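Local coordinates for protein fructuronate-tagaturonate epimerase UxaE from Cohnella laeviribosi in complex with 1 glycerol (Cohnella laeviribosi, PDB 6IL9) that probably interconverts fructuronate and tagaturonate as a TIM-barrel epimerase that carries a bound zinc ion, at residues R114-I119 with G361-K366; P105-T110 with S478-H483; Q137-A142 with Y155-D160. All coordinates share one frame; numbering follows the deposited sequence.

Interaction 1: R114-I119 with G361-K366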
ATOM      1  N   ARG A 114       7.963   4.935  16.715  1.00 19.57           N
ATOM      2  CA  ARG A 114       8.777   5.445  15.622  1.00 18.88           C
ATOM      3  C   ARG A 114       8.106   6.672  15.018  1.00 19.31           C
ATOM      4  O   ARG A 114       6.878   6.801  15.033  1.00 21.20           O
ATOM      5  CB  ARG A 114       8.979   4.363  14.537  1.00 20.21           C
ATOM      6  CG  ARG A 114       9.197   3.012  15.157  1.00 25.66           C
ATOM      7  CD  ARG A 114      10.086   2.138  14.353  1.00 29.08           C
ATOM      8  NE  ARG A 114      11.314   2.771  13.885  1.00 36.33           N
ATOM      9  CZ  ARG A 114      12.345   2.076  13.420  1.00 27.98           C
ATOM     10  NH1 ARG A 114      12.272   0.750  13.406  1.00 31.35           N
ATOM     11  NH2 ARG A 114      13.433   2.698  12.960  1.00 26.21           N
ATOM     12  N   ALA A 115       8.924   7.579  14.480  1.00 19.45           N
ATOM     13  CA  ALA A 115       8.408   8.844  13.953  1.00 19.71           C
ATOM     14  C   ALA A 115       7.967   8.641  12.505  1.00 18.46           C
ATOM     15  O   ALA A 115       8.578   9.121  11.552  1.00 19.31           O
ATOM     16  CB  ALA A 115       9.453   9.946  14.068  1.00 22.60           C
ATOM     17  N   ILE A 116       6.883   7.884  12.355  1.00 18.73           N
ATOM     18  CA  ILE A 116       6.297   7.650  11.036  1.00 16.30           C
ATOM     19  C   ILE A 116       4.830   7.320  11.242  1.00 17.78           C
ATOM     20  O   ILE A 116       4.455   6.709  12.248  1.00 20.96           O
ATOM     21  CB  ILE A 116       7.046   6.535  10.264  1.00 17.10           C
ATOM     22  CG1 ILE A 116       6.589   6.501   8.796  1.00 16.00           C
ATOM     23  CG2 ILE A 116       6.860   5.186  10.949  1.00 17.92           C
ATOM     24  CD1 ILE A 116       7.547   5.734   7.867  1.00 15.43           C
ATOM     25  N   HIS A 117       3.995   7.771  10.308  1.00 16.82           N
ATOM     26  CA  HIS A 117       2.558   7.531  10.383  1.00 17.07           C
ATOM     27  C   HIS A 117       2.193   6.387   9.466  1.00 16.21           C
ATOM     28  O   HIS A 117       2.620   6.382   8.304  1.00 15.80           O
ATOM     29  CB  HIS A 117       1.777   8.775   9.966  1.00 18.09           C
ATOM     30  CG  HIS A 117       2.068   9.976  10.802  1.00 19.99           C
ATOM     31  ND1 HIS A 117       1.699  10.061  12.127  1.00 21.65           N
ATOM     32  CD2 HIS A 117       2.681  11.146  10.502  1.00 22.12           C
ATOM     33  CE1 HIS A 117       2.085  11.227  12.612  1.00 22.80           C
ATOM     34  NE2 HIS A 117       2.679  11.907  11.646  1.00 24.68           N
ATOM     35  N   PRO A 118       1.402   5.421   9.939  1.00 15.55           N
ATOM     36  CA  PRO A 118       1.067   4.263   9.099  1.00 16.29           C
ATOM     37  C   PRO A 118      -0.160   4.463   8.235  1.00 17.55           C
ATOM     38  O   PRO A 118      -1.207   4.889   8.726  1.00 18.04           O
ATOM     39  CB  PRO A 118       0.827   3.150  10.129  1.00 16.19           C
ATOM     40  CG  PRO A 118       0.245   3.900  11.329  1.00 15.19           C
ATOM     41  CD  PRO A 118       0.905   5.283  11.320  1.00 15.15           C
ATOM     42  N   ILE A 119      -0.044   4.158   6.946  1.00 15.72           N
ATOM     43  CA  ILE A 119      -1.208   4.000   6.082  1.00 15.67           C
ATOM     44  C   ILE A 119      -1.544   2.514   6.160  1.00 16.64           C
ATOM     45  O   ILE A 119      -1.039   1.696   5.390  1.00 17.80           O
ATOM     46  CB  ILE A 119      -0.936   4.480   4.656  1.00 17.44           C
ATOM     47  CG1 ILE A 119      -0.272   5.868   4.676  1.00 18.12           C
ATOM     48  CG2 ILE A 119      -2.242   4.504   3.850  1.00 18.48           C
ATOM     49  CD1 ILE A 119      -1.064   6.964   5.408  1.00 19.11           C
ATOM     50  N   GLY A 361      13.955  12.641   5.393  1.00 15.29           N
ATOM     51  CA  GLY A 361      12.995  11.863   6.149  1.00 16.20           C
ATOM     52  C   GLY A 361      11.545  12.130   5.821  1.00 17.34           C
ATOM     53  O   GLY A 361      10.661  11.608   6.517  1.00 19.20           O
ATOM     54  N   ARG A 362      11.268  12.924   4.788  1.00 13.51           N
ATOM     55  CA  ARG A 362       9.914  13.339   4.417  1.00 13.20           C
ATOM     56  C   ARG A 362       9.522  12.644   3.115  1.00 14.72           C
ATOM     57  O   ARG A 362       9.732  13.171   2.021  1.00 15.43           O
ATOM     58  CB  ARG A 362       9.862  14.853   4.252  1.00 14.06           C
ATOM     59  CG  ARG A 362       8.468  15.407   4.111  1.00 15.34           C
ATOM     60  CD  ARG A 362       8.535  16.913   3.947  1.00 16.53           C
ATOM     61  NE  ARG A 362       9.094  17.321   2.657  1.00 16.14           N
ATOM     62  CZ  ARG A 362       8.352  17.649   1.604  1.00 16.75           C
ATOM     63  NH1 ARG A 362       7.023  17.585   1.689  1.00 15.64           N
ATOM     64  NH2 ARG A 362       8.936  18.027   0.472  1.00 15.19           N
ATOM     65  N   PHE A 363       8.940  11.460   3.236  1.00 14.02           N
ATOM     66  CA  PHE A 363       8.699  10.606   2.084  1.00 13.01           C
ATOM     67  C   PHE A 363       7.429   9.819   2.329  1.00 13.21           C
ATOM     68  O   PHE A 363       6.898   9.788   3.439  1.00 13.21           O
ATOM     69  CB  PHE A 363       9.880   9.642   1.858  1.00 14.88           C
ATOM     70  CG  PHE A 363      10.217   8.805   3.084  1.00 14.57           C
ATOM     71  CD1 PHE A 363       9.386   7.767   3.502  1.00 15.78           C
ATOM     72  CD2 PHE A 363      11.371   9.058   3.815  1.00 15.34           C
ATOM     73  CE1 PHE A 363       9.689   7.017   4.642  1.00 16.42           C
ATOM     74  CE2 PHE A 363      11.690   8.300   4.957  1.00 14.80           C
ATOM     75  CZ  PHE A 363      10.855   7.283   5.369  1.00 16.44           C
ATOM     76  N   HIS A 364       6.960   9.165   1.270  1.00 15.49           N
ATOM     77  CA  HIS A 364       6.030   8.054   1.373  1.00 12.81           C
ATOM     78  C   HIS A 364       6.662   6.849   0.692  1.00 13.85           C
ATOM     79  O   HIS A 364       7.187   6.971  -0.417  1.00 15.78           O
ATOM     80  CB  HIS A 364       4.683   8.378   0.715  1.00 14.57           C
ATOM     81  CG  HIS A 364       3.641   7.344   0.979  1.00 15.50           C
ATOM     82  ND1 HIS A 364       3.186   7.069   2.248  1.00 18.25           N
ATOM     83  CD2 HIS A 364       2.986   6.492   0.150  1.00 16.65           C
ATOM     84  CE1 HIS A 364       2.287   6.102   2.196  1.00 16.35           C
ATOM     85  NE2 HIS A 364       2.145   5.734   0.934  1.00 16.15           N
ATOM     86  N   VAL A 365       6.616   5.694   1.357  1.00 15.61           N
ATOM     87  CA  VAL A 365       7.052   4.429   0.772  1.00 15.16           C
ATOM     88  C   VAL A 365       5.889   3.453   0.867  1.00 14.64           C
ATOM     89  O   VAL A 365       5.275   3.335   1.931  1.00 14.46           O
ATOM     90  CB  VAL A 365       8.291   3.870   1.492  1.00 16.75           C
ATOM     91  CG1 VAL A 365       8.615   2.466   0.990  1.00 16.58           C
ATOM     92  CG2 VAL A 365       9.490   4.804   1.301  1.00 19.36           C
ATOM     93  N   LYS A 366       5.586   2.754  -0.233  1.00 15.01           N
ATOM     94  CA  LYS A 366       4.480   1.797  -0.246  1.00 14.58           C
ATOM     95  C   LYS A 366       4.989   0.362  -0.261  1.00 15.67           C
ATOM     96  O   LYS A 366       5.942   0.035  -0.977  1.00 16.71           O
ATOM     97  CB  LYS A 366       3.560   2.004  -1.454  1.00 18.27           C
ATOM     98  CG  LYS A 366       2.805   3.299  -1.419  1.00 18.28           C
ATOM     99  CD  LYS A 366       1.536   3.223  -2.267  1.00 17.04           C
ATOM    100  CE  LYS A 366       0.942   4.616  -2.374  1.00 18.90           C
ATOM    101  NZ  LYS A 366      -0.338   4.613  -3.133  1.00 20.32           N
TER
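The ring of F363 meets the side chain of I116 obliquely, F363 CE1 lying 4.1 Å from I116 CD1, and this apolar touch begins a contact that spans an intervening strand of the TIM barrel. Strands 117-124 and 363-367 both border strand 93-96, so only side chains bridge the gap; at I119 and K366 the CA atoms are still 8.8 Å apart. F363 CG sits between its own backbone N and carbonyl carbon (chi1 55°), and from there the ring swings closer to I116 than its CB does. I116 answers with an extended chain that brings CD1 across at about a right angle. Helix 469-487 covers this pair, L484 packing on I116 and L487 on F363.

One residue further, the end of the H364 side chain comes up to I119. H364 CG is anti to the backbone N (chi1 -171°), which carries the ring across, and H364 CE1 comes to 3.6 Å from I119 CG1, again obliquely. K366 closes the segment with its CE in the plane of the H364 ring, at the edge, while its NZ is gripped by D158, D160 and E269. The touch on I119 is apolar and gives H364 no polar partner, whereas H364 ND1 is hydrogen-bonded to T93 OG1; the strand between, not strand 117-124, thus fixes the polar end of this histidine, about 9 Å from the zinc ion.

Interaction 2: P105-T110 with S478-H483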
ATOM      1  N   PRO A 105      -2.095  -5.811  13.184  1.00 16.30           N
ATOM      2  CA  PRO A 105      -1.450  -5.693  14.504  1.00 16.96           C
ATOM      3  C   PRO A 105       0.065  -5.685  14.439  1.00 17.86           C
ATOM      4  O   PRO A 105       0.702  -4.836  15.079  1.00 17.30           O
ATOM      5  CB  PRO A 105      -1.987  -6.913  15.261  1.00 20.22           C
ATOM      6  CG  PRO A 105      -3.314  -7.189  14.609  1.00 19.31           C
ATOM      7  CD  PRO A 105      -3.092  -6.898  13.147  1.00 20.44           C
ATOM      8  N   GLY A 106       0.653  -6.609  13.679  1.00 16.27           N
ATOM      9  CA  GLY A 106       2.098  -6.602  13.500  1.00 15.58           C
ATOM     10  C   GLY A 106       2.595  -5.295  12.913  1.00 15.21           C
ATOM     11  O   GLY A 106       3.643  -4.785  13.314  1.00 15.91           O
ATOM     12  N   HIS A 107       1.842  -4.732  11.960  1.00 17.10           N
ATOM     13  CA  HIS A 107       2.198  -3.436  11.382  1.00 14.91           C
ATOM     14  C   HIS A 107       2.176  -2.336  12.430  1.00 17.91           C
ATOM     15  O   HIS A 107       3.091  -1.506  12.490  1.00 17.07           O
ATOM     16  CB  HIS A 107       1.251  -3.099  10.233  1.00 17.27           C
ATOM     17  CG  HIS A 107       1.595  -3.810   8.967  1.00 15.10           C
ATOM     18  ND1 HIS A 107       0.688  -4.013   7.953  1.00 15.46           N
ATOM     19  CD2 HIS A 107       2.756  -4.372   8.556  1.00 15.80           C
ATOM     20  CE1 HIS A 107       1.281  -4.661   6.963  1.00 15.40           C
ATOM     21  NE2 HIS A 107       2.536  -4.887   7.303  1.00 16.42           N
ATOM     22  N   VAL A 108       1.131  -2.313  13.255  1.00 15.41           N
ATOM     23  CA  VAL A 108       1.043  -1.333  14.333  1.00 16.45           C
ATOM     24  C   VAL A 108       2.203  -1.498  15.313  1.00 17.67           C
ATOM     25  O   VAL A 108       2.830  -0.515  15.732  1.00 18.23           O
ATOM     26  CB  VAL A 108      -0.312  -1.453  15.049  1.00 16.28           C
ATOM     27  CG1 VAL A 108      -0.308  -0.572  16.293  1.00 18.78           C
ATOM     28  CG2 VAL A 108      -1.445  -1.071  14.100  1.00 18.74           C
ATOM     29  N   GLN A 109       2.494  -2.744  15.708  1.00 17.35           N
ATOM     30  CA  GLN A 109       3.614  -3.002  16.612  1.00 17.19           C
ATOM     31  C   GLN A 109       4.926  -2.472  16.058  1.00 19.38           C
ATOM     32  O   GLN A 109       5.807  -2.058  16.829  1.00 20.43           O
ATOM     33  CB  GLN A 109       3.742  -4.505  16.887  1.00 16.42           C
ATOM     34  CG  GLN A 109       2.580  -5.085  17.686  1.00 18.69           C
ATOM     35  CD  GLN A 109       2.407  -6.557  17.411  1.00 22.25           C
ATOM     36  OE1 GLN A 109       3.282  -7.188  16.818  1.00 21.79           O
ATOM     37  NE2 GLN A 109       1.271  -7.112  17.814  1.00 23.26           N
ATOM     38  N   THR A 110       5.070  -2.466  14.730  1.00 17.52           N
ATOM     39  CA  THR A 110       6.308  -2.015  14.106  1.00 18.92           C
ATOM     40  C   THR A 110       6.447  -0.496  14.142  1.00 19.10           C
ATOM     41  O   THR A 110       7.538   0.018  14.401  1.00 17.78           O
ATOM     42  CB  THR A 110       6.376  -2.516  12.663  1.00 18.26           C
ATOM     43  OG1 THR A 110       6.239  -3.947  12.654  1.00 17.51           O
ATOM     44  CG2 THR A 110       7.722  -2.124  12.028  1.00 15.50           C
ATOM     45  N   SER A 478      10.241  -7.625  12.512  1.00 17.61           N
ATOM     46  CA  SER A 478      11.635  -7.705  12.095  1.00 16.78           C
ATOM     47  C   SER A 478      11.811  -7.190  10.674  1.00 15.48           C
ATOM     48  O   SER A 478      12.741  -6.427  10.379  1.00 17.62           O
ATOM     49  CB  SER A 478      12.113  -9.156  12.200  1.00 21.53           C
ATOM     50  OG  SER A 478      13.406  -9.297  11.642  1.00 27.75           O
ATOM     51  N   HIS A 479      10.926  -7.608   9.779  1.00 16.70           N
ATOM     52  CA  HIS A 479      11.072  -7.327   8.359  1.00 16.48           C
ATOM     53  C   HIS A 479      10.724  -5.876   8.035  1.00 16.47           C
ATOM     54  O   HIS A 479      11.498  -5.179   7.375  1.00 15.90           O
ATOM     55  CB  HIS A 479      10.187  -8.293   7.575  1.00 19.25           C
ATOM     56  CG  HIS A 479      10.318  -8.175   6.094  1.00 20.57           C
ATOM     57  ND1 HIS A 479      11.477  -8.495   5.420  1.00 23.07           N
ATOM     58  CD2 HIS A 479       9.427  -7.787   5.153  1.00 23.53           C
ATOM     59  CE1 HIS A 479      11.298  -8.295   4.126  1.00 19.44           C
ATOM     60  NE2 HIS A 479      10.062  -7.870   3.939  1.00 23.45           N
ATOM     61  N   ILE A 480       9.549  -5.410   8.463  1.00 14.25           N
ATOM     62  CA  ILE A 480       9.235  -3.994   8.256  1.00 14.51           C
ATOM     63  C   ILE A 480      10.140  -3.112   9.113  1.00 15.69           C
ATOM     64  O   ILE A 480      10.502  -1.996   8.707  1.00 16.66           O
ATOM     65  CB  ILE A 480       7.736  -3.744   8.524  1.00 14.82           C
ATOM     66  CG1 ILE A 480       6.901  -4.643   7.613  1.00 17.72           C
ATOM     67  CG2 ILE A 480       7.351  -2.263   8.290  1.00 15.29           C
ATOM     68  CD1 ILE A 480       7.177  -4.447   6.135  1.00 20.96           C
ATOM     69  N   GLY A 481      10.532  -3.591  10.299  1.00 16.39           N
ATOM     70  CA  GLY A 481      11.470  -2.830  11.107  1.00 19.42           C
ATOM     71  C   GLY A 481      12.756  -2.535  10.357  1.00 17.59           C
ATOM     72  O   GLY A 481      13.297  -1.435  10.443  1.00 17.74           O
ATOM     73  N   LYS A 482      13.254  -3.515   9.606  1.00 15.96           N
ATOM     74  CA  LYS A 482      14.474  -3.303   8.829  1.00 16.82           C
ATOM     75  C   LYS A 482      14.274  -2.236   7.759  1.00 17.27           C
ATOM     76  O   LYS A 482      15.194  -1.461   7.464  1.00 17.33           O
ATOM     77  CB  LYS A 482      14.916  -4.618   8.193  1.00 18.77           C
ATOM     78  CG  LYS A 482      16.027  -4.454   7.185  1.00 20.35           C
ATOM     79  CD  LYS A 482      16.495  -5.804   6.682  1.00 22.13           C
ATOM     80  CE  LYS A 482      17.653  -5.621   5.716  1.00 25.44           C
ATOM     81  NZ  LYS A 482      18.272  -6.930   5.364  1.00 31.63           N
ATOM     82  N   HIS A 483      13.087  -2.195   7.145  1.00 15.51           N
ATOM     83  CA  HIS A 483      12.776  -1.124   6.200  1.00 14.82           C
ATOM     84  C   HIS A 483      12.876   0.236   6.877  1.00 14.64           C
ATOM     85  O   HIS A 483      13.507   1.164   6.357  1.00 15.13           O
ATOM     86  CB  HIS A 483      11.361  -1.297   5.629  1.00 16.26           C
ATOM     87  CG  HIS A 483      11.219  -2.415   4.639  1.00 15.22           C
ATOM     88  ND1 HIS A 483      11.277  -3.745   4.994  1.00 16.34           N
ATOM     89  CD2 HIS A 483      10.974  -2.390   3.307  1.00 16.22           C
ATOM     90  CE1 HIS A 483      11.088  -4.494   3.919  1.00 16.18           C
ATOM     91  NE2 HIS A 483      10.902  -3.696   2.883  1.00 17.10           N
TER
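T110 and I480 touch where two helices of the TIM-barrel's outer layer cross: helix 104-111, which links the first two barrel strands, and helix 469-487 near the chain's end. The segment axes approach to 9.4 Å and are inclined at -41°, a moderate crossing between helices running in broadly similar directions. T110 CG2 is the point of contact. T110 CG2 lies 3.8 Å from I480 CG2 and 3.6 Å from G481 N, so the methyl rests on both a side chain and the bare main chain. The backbones come closest here, with the CA atoms of T110 and G481 6.0 Å apart. Beside this spot, I480 CG1 approaches the edge of the H107 ring near its plane, with H107 CD2 at a looser 4.3 Å.

The next shell explains how these groups are turned. With T110 OG1 set beside the backbone N (chi1 -56°), the methyl is left anti to that N and points into the interface. T110 OG1 turns back to its own helix and donates to G106 O at 2.8 Å, tilted from the carbonyl plane, so the polar half of this buried side chain is satisfied without the other helix. H107 is steadied at its far nitrogen, where NE2 is hydrogen-bonded to N371 OD1; N371 and T370 of helix 369-382 also pack against I480, giving the two helices a common neighbour.

Further out along helix 469-487, H483 ND1 donates to H479 O, one turn earlier. The acceptor lies in the H483 ring plane, whereas the donor stands above the carbonyl plane. In the same turn H483 CE1 stands 3.5 Å above the H479 ring plane, displaced toward that ring's rim.

Interaction 3: Q137-A142 with Y155-D160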
ATOM      1  N   GLN A 137     -13.649  -4.123   4.012  1.00 20.03           N
ATOM      2  CA  GLN A 137     -12.854  -5.064   4.793  1.00 21.23           C
ATOM      3  C   GLN A 137     -11.443  -4.542   5.039  1.00 19.54           C
ATOM      4  O   GLN A 137     -10.858  -4.801   6.097  1.00 19.03           O
ATOM      5  CB  GLN A 137     -12.793  -6.413   4.082  1.00 22.35           C
ATOM      6  CG  GLN A 137     -14.152  -6.997   3.772  1.00 25.17           C
ATOM      7  CD  GLN A 137     -14.027  -8.287   3.007  1.00 27.17           C
ATOM      8  OE1 GLN A 137     -13.603  -8.294   1.857  1.00 27.72           O
ATOM      9  NE2 GLN A 137     -14.377  -9.394   3.648  1.00 29.65           N
ATOM     10  N   VAL A 138     -10.873  -3.820   4.069  1.00 19.38           N
ATOM     11  CA  VAL A 138      -9.514  -3.311   4.242  1.00 17.69           C
ATOM     12  C   VAL A 138      -9.470  -2.302   5.389  1.00 17.45           C
ATOM     13  O   VAL A 138      -8.610  -2.381   6.278  1.00 17.43           O
ATOM     14  CB  VAL A 138      -8.997  -2.715   2.916  1.00 17.47           C
ATOM     15  CG1 VAL A 138      -7.599  -2.142   3.090  1.00 19.70           C
ATOM     16  CG2 VAL A 138      -8.982  -3.807   1.835  1.00 20.48           C
ATOM     17  N   ILE A 139     -10.420  -1.359   5.411  1.00 16.44           N
ATOM     18  CA  ILE A 139     -10.469  -0.419   6.525  1.00 17.42           C
ATOM     19  C   ILE A 139     -10.869  -1.135   7.816  1.00 17.37           C
ATOM     20  O   ILE A 139     -10.321  -0.841   8.881  1.00 16.97           O
ATOM     21  CB  ILE A 139     -11.396   0.772   6.208  1.00 17.33           C
ATOM     22  CG1 ILE A 139     -10.819   1.604   5.052  1.00 17.71           C
ATOM     23  CG2 ILE A 139     -11.572   1.659   7.445  1.00 19.04           C
ATOM     24  CD1 ILE A 139     -11.631   2.894   4.731  1.00 19.31           C
ATOM     25  N   ASP A 140     -11.798  -2.110   7.741  1.00 18.20           N
ATOM     26  CA  ASP A 140     -12.155  -2.891   8.931  1.00 19.48           C
ATOM     27  C   ASP A 140     -10.905  -3.435   9.612  1.00 19.17           C
ATOM     28  O   ASP A 140     -10.734  -3.305  10.829  1.00 18.91           O
ATOM     29  CB  ASP A 140     -13.065  -4.080   8.579  1.00 19.40           C
ATOM     30  CG  ASP A 140     -14.498  -3.686   8.209  1.00 22.97           C
ATOM     31  OD1 ASP A 140     -14.952  -2.551   8.491  1.00 21.74           O
ATOM     32  OD2 ASP A 140     -15.187  -4.559   7.629  1.00 25.76           O
ATOM     33  N   ALA A 141     -10.031  -4.078   8.830  1.00 17.44           N
ATOM     34  CA  ALA A 141      -8.856  -4.725   9.407  1.00 19.22           C
ATOM     35  C   ALA A 141      -7.940  -3.705  10.073  1.00 16.38           C
ATOM     36  O   ALA A 141      -7.406  -3.956  11.156  1.00 17.39           O
ATOM     37  CB  ALA A 141      -8.104  -5.510   8.326  1.00 16.68           C
ATOM     38  N   ALA A 142      -7.772  -2.529   9.448  1.00 16.05           N
ATOM     39  CA  ALA A 142      -6.930  -1.490  10.039  1.00 16.72           C
ATOM     40  C   ALA A 142      -7.542  -0.915  11.313  1.00 16.43           C
ATOM     41  O   ALA A 142      -6.827  -0.673  12.292  1.00 17.45           O
ATOM     42  CB  ALA A 142      -6.686  -0.369   9.024  1.00 16.01           C
ATOM     43  N   TYR A 155      -4.037   6.552  11.959  1.00 16.77           N
ATOM     44  CA  TYR A 155      -3.629   5.777  10.795  1.00 17.37           C
ATOM     45  C   TYR A 155      -4.390   6.280   9.578  1.00 16.38           C
ATOM     46  O   TYR A 155      -5.469   6.866   9.694  1.00 18.12           O
ATOM     47  CB  TYR A 155      -3.878   4.266  10.987  1.00 18.06           C
ATOM     48  CG  TYR A 155      -5.338   3.891  10.895  1.00 15.44           C
ATOM     49  CD1 TYR A 155      -6.160   3.962  12.013  1.00 17.69           C
ATOM     50  CD2 TYR A 155      -5.896   3.457   9.693  1.00 16.03           C
ATOM     51  CE1 TYR A 155      -7.504   3.635  11.927  1.00 15.61           C
ATOM     52  CE2 TYR A 155      -7.226   3.139   9.599  1.00 17.10           C
ATOM     53  CZ  TYR A 155      -8.025   3.230  10.721  1.00 15.49           C
ATOM     54  OH  TYR A 155      -9.355   2.902  10.611  1.00 16.25           O
ATOM     55  N   GLY A 156      -3.813   6.032   8.405  1.00 17.50           N
ATOM     56  CA  GLY A 156      -4.420   6.432   7.152  1.00 17.64           C
ATOM     57  C   GLY A 156      -4.960   5.285   6.320  1.00 18.04           C
ATOM     58  O   GLY A 156      -4.630   4.120   6.553  1.00 17.28           O
ATOM     59  N   ALA A 157      -5.786   5.612   5.328  1.00 16.41           N
ATOM     60  CA  ALA A 157      -6.375   4.635   4.418  1.00 16.56           C
ATOM     61  C   ALA A 157      -6.241   5.149   2.993  1.00 15.26           C
ATOM     62  O   ALA A 157      -6.743   6.235   2.677  1.00 17.90           O
ATOM     63  CB  ALA A 157      -7.853   4.382   4.757  1.00 17.92           C
ATOM     64  N   ASP A 158      -5.580   4.365   2.138  1.00 15.41           N
ATOM     65  CA  ASP A 158      -5.184   4.759   0.791  1.00 18.43           C
ATOM     66  C   ASP A 158      -5.975   3.954  -0.232  1.00 17.59           C
ATOM     67  O   ASP A 158      -5.924   2.717  -0.235  1.00 18.61           O
ATOM     68  CB  ASP A 158      -3.674   4.536   0.621  1.00 17.03           C
ATOM     69  CG  ASP A 158      -3.153   4.847  -0.775  1.00 20.65           C
ATOM     70  OD1 ASP A 158      -3.822   5.531  -1.585  1.00 17.74           O
ATOM     71  OD2 ASP A 158      -2.012   4.404  -1.042  1.00 18.91           O
ATOM     72  N   GLY A 159      -6.721   4.656  -1.081  1.00 17.79           N
ATOM     73  CA  GLY A 159      -7.301   4.044  -2.257  1.00 17.97           C
ATOM     74  C   GLY A 159      -6.234   4.012  -3.329  1.00 17.95           C
ATOM     75  O   GLY A 159      -6.013   5.002  -4.027  1.00 18.84           O
ATOM     76  N   ASP A 160      -5.549   2.883  -3.439  1.00 18.37           N
ATOM     77  CA  ASP A 160      -4.310   2.798  -4.193  1.00 20.05           C
ATOM     78  C   ASP A 160      -4.602   2.512  -5.659  1.00 22.83           C
ATOM     79  O   ASP A 160      -5.510   1.743  -5.979  1.00 20.12           O
ATOM     80  CB  ASP A 160      -3.434   1.696  -3.591  1.00 19.60           C
ATOM     81  CG  ASP A 160      -2.074   1.604  -4.235  1.00 22.34           C
ATOM     82  OD1 ASP A 160      -1.594   2.614  -4.793  1.00 20.46           O
ATOM     83  OD2 ASP A 160      -1.485   0.504  -4.190  1.00 23.92           O
TER
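A142 packs onto the ring of Y155 in a beta-alpha-beta unit of the TIM barrel, where helix 135-149, the second helix of the connection between the parallel strands 117-124 and 156-162, folds back on the latter, with Y155 near its start. This is the tight part of the contact. A142 CB touches Y155 CE2 at 3.6 Å, and the carbonyl carbon of A142 lies over one face of the ring, so the aromatic group is laid against the helix backbone as well as against a methyl. Y155 CG occupies the position between its backbone N and carbonyl carbon (chi1 74°), a torsion that turns the ring toward the helix. A143 and V146 of the same helix and P84 of a loop also touch the ring, and its hydroxyl reaches T82 O in a hydrogen bond. A leucine at Y155 would probably leave T82 O without this partner and open a gap beneath A142 where the flat ring now lies.

The packing slackens toward I139. I139 CG2 stands 4.1 Å from Y155 OH, the two side chains crossing at about a right angle, and I139 CD1 meets A157 CB at 4.1 Å. Both I139 and A157 also touch F176, which helps to enclose this apolar layer between helix and barrel wall. Beyond it the helix turns to other company: Q137 lies on the exposed side, while D140, pointing away from the strand, forms a salt bridge with R72 and a hydrogen bond with H69. On the strand, D158 and D160 do not touch 137-142; D158 OD1 is hydrogen-bonded to T180 OG1, and both carboxylates form salt bridges with K366 NZ. The bound glycerol, probably from the crystallisation liquor, is hydrogen-bonded through its O1 to D160 OD2.

All three contacts are largely buried, but they occupy different layers of one barrel. Interaction 1 joins two strands across a third, interaction 3 seats a helix on the strand that follows it, and interaction 2 lies farther out, between helices. Interactions 1 and 3 share the wall directly: P118 O and G156 N, 2.9 Å apart, probably form a hydrogen bond between adjacent strands, and K366 NZ forms a salt bridge with D158 OD2 at 2.7 Å. Interaction 2 meets interaction 1 by packing alone, R114 NH1 against G481 O, and does not touch interaction 3. Apolar contact dominates throughout, while K366, D158 and D160 bring their charges together inside the barrel.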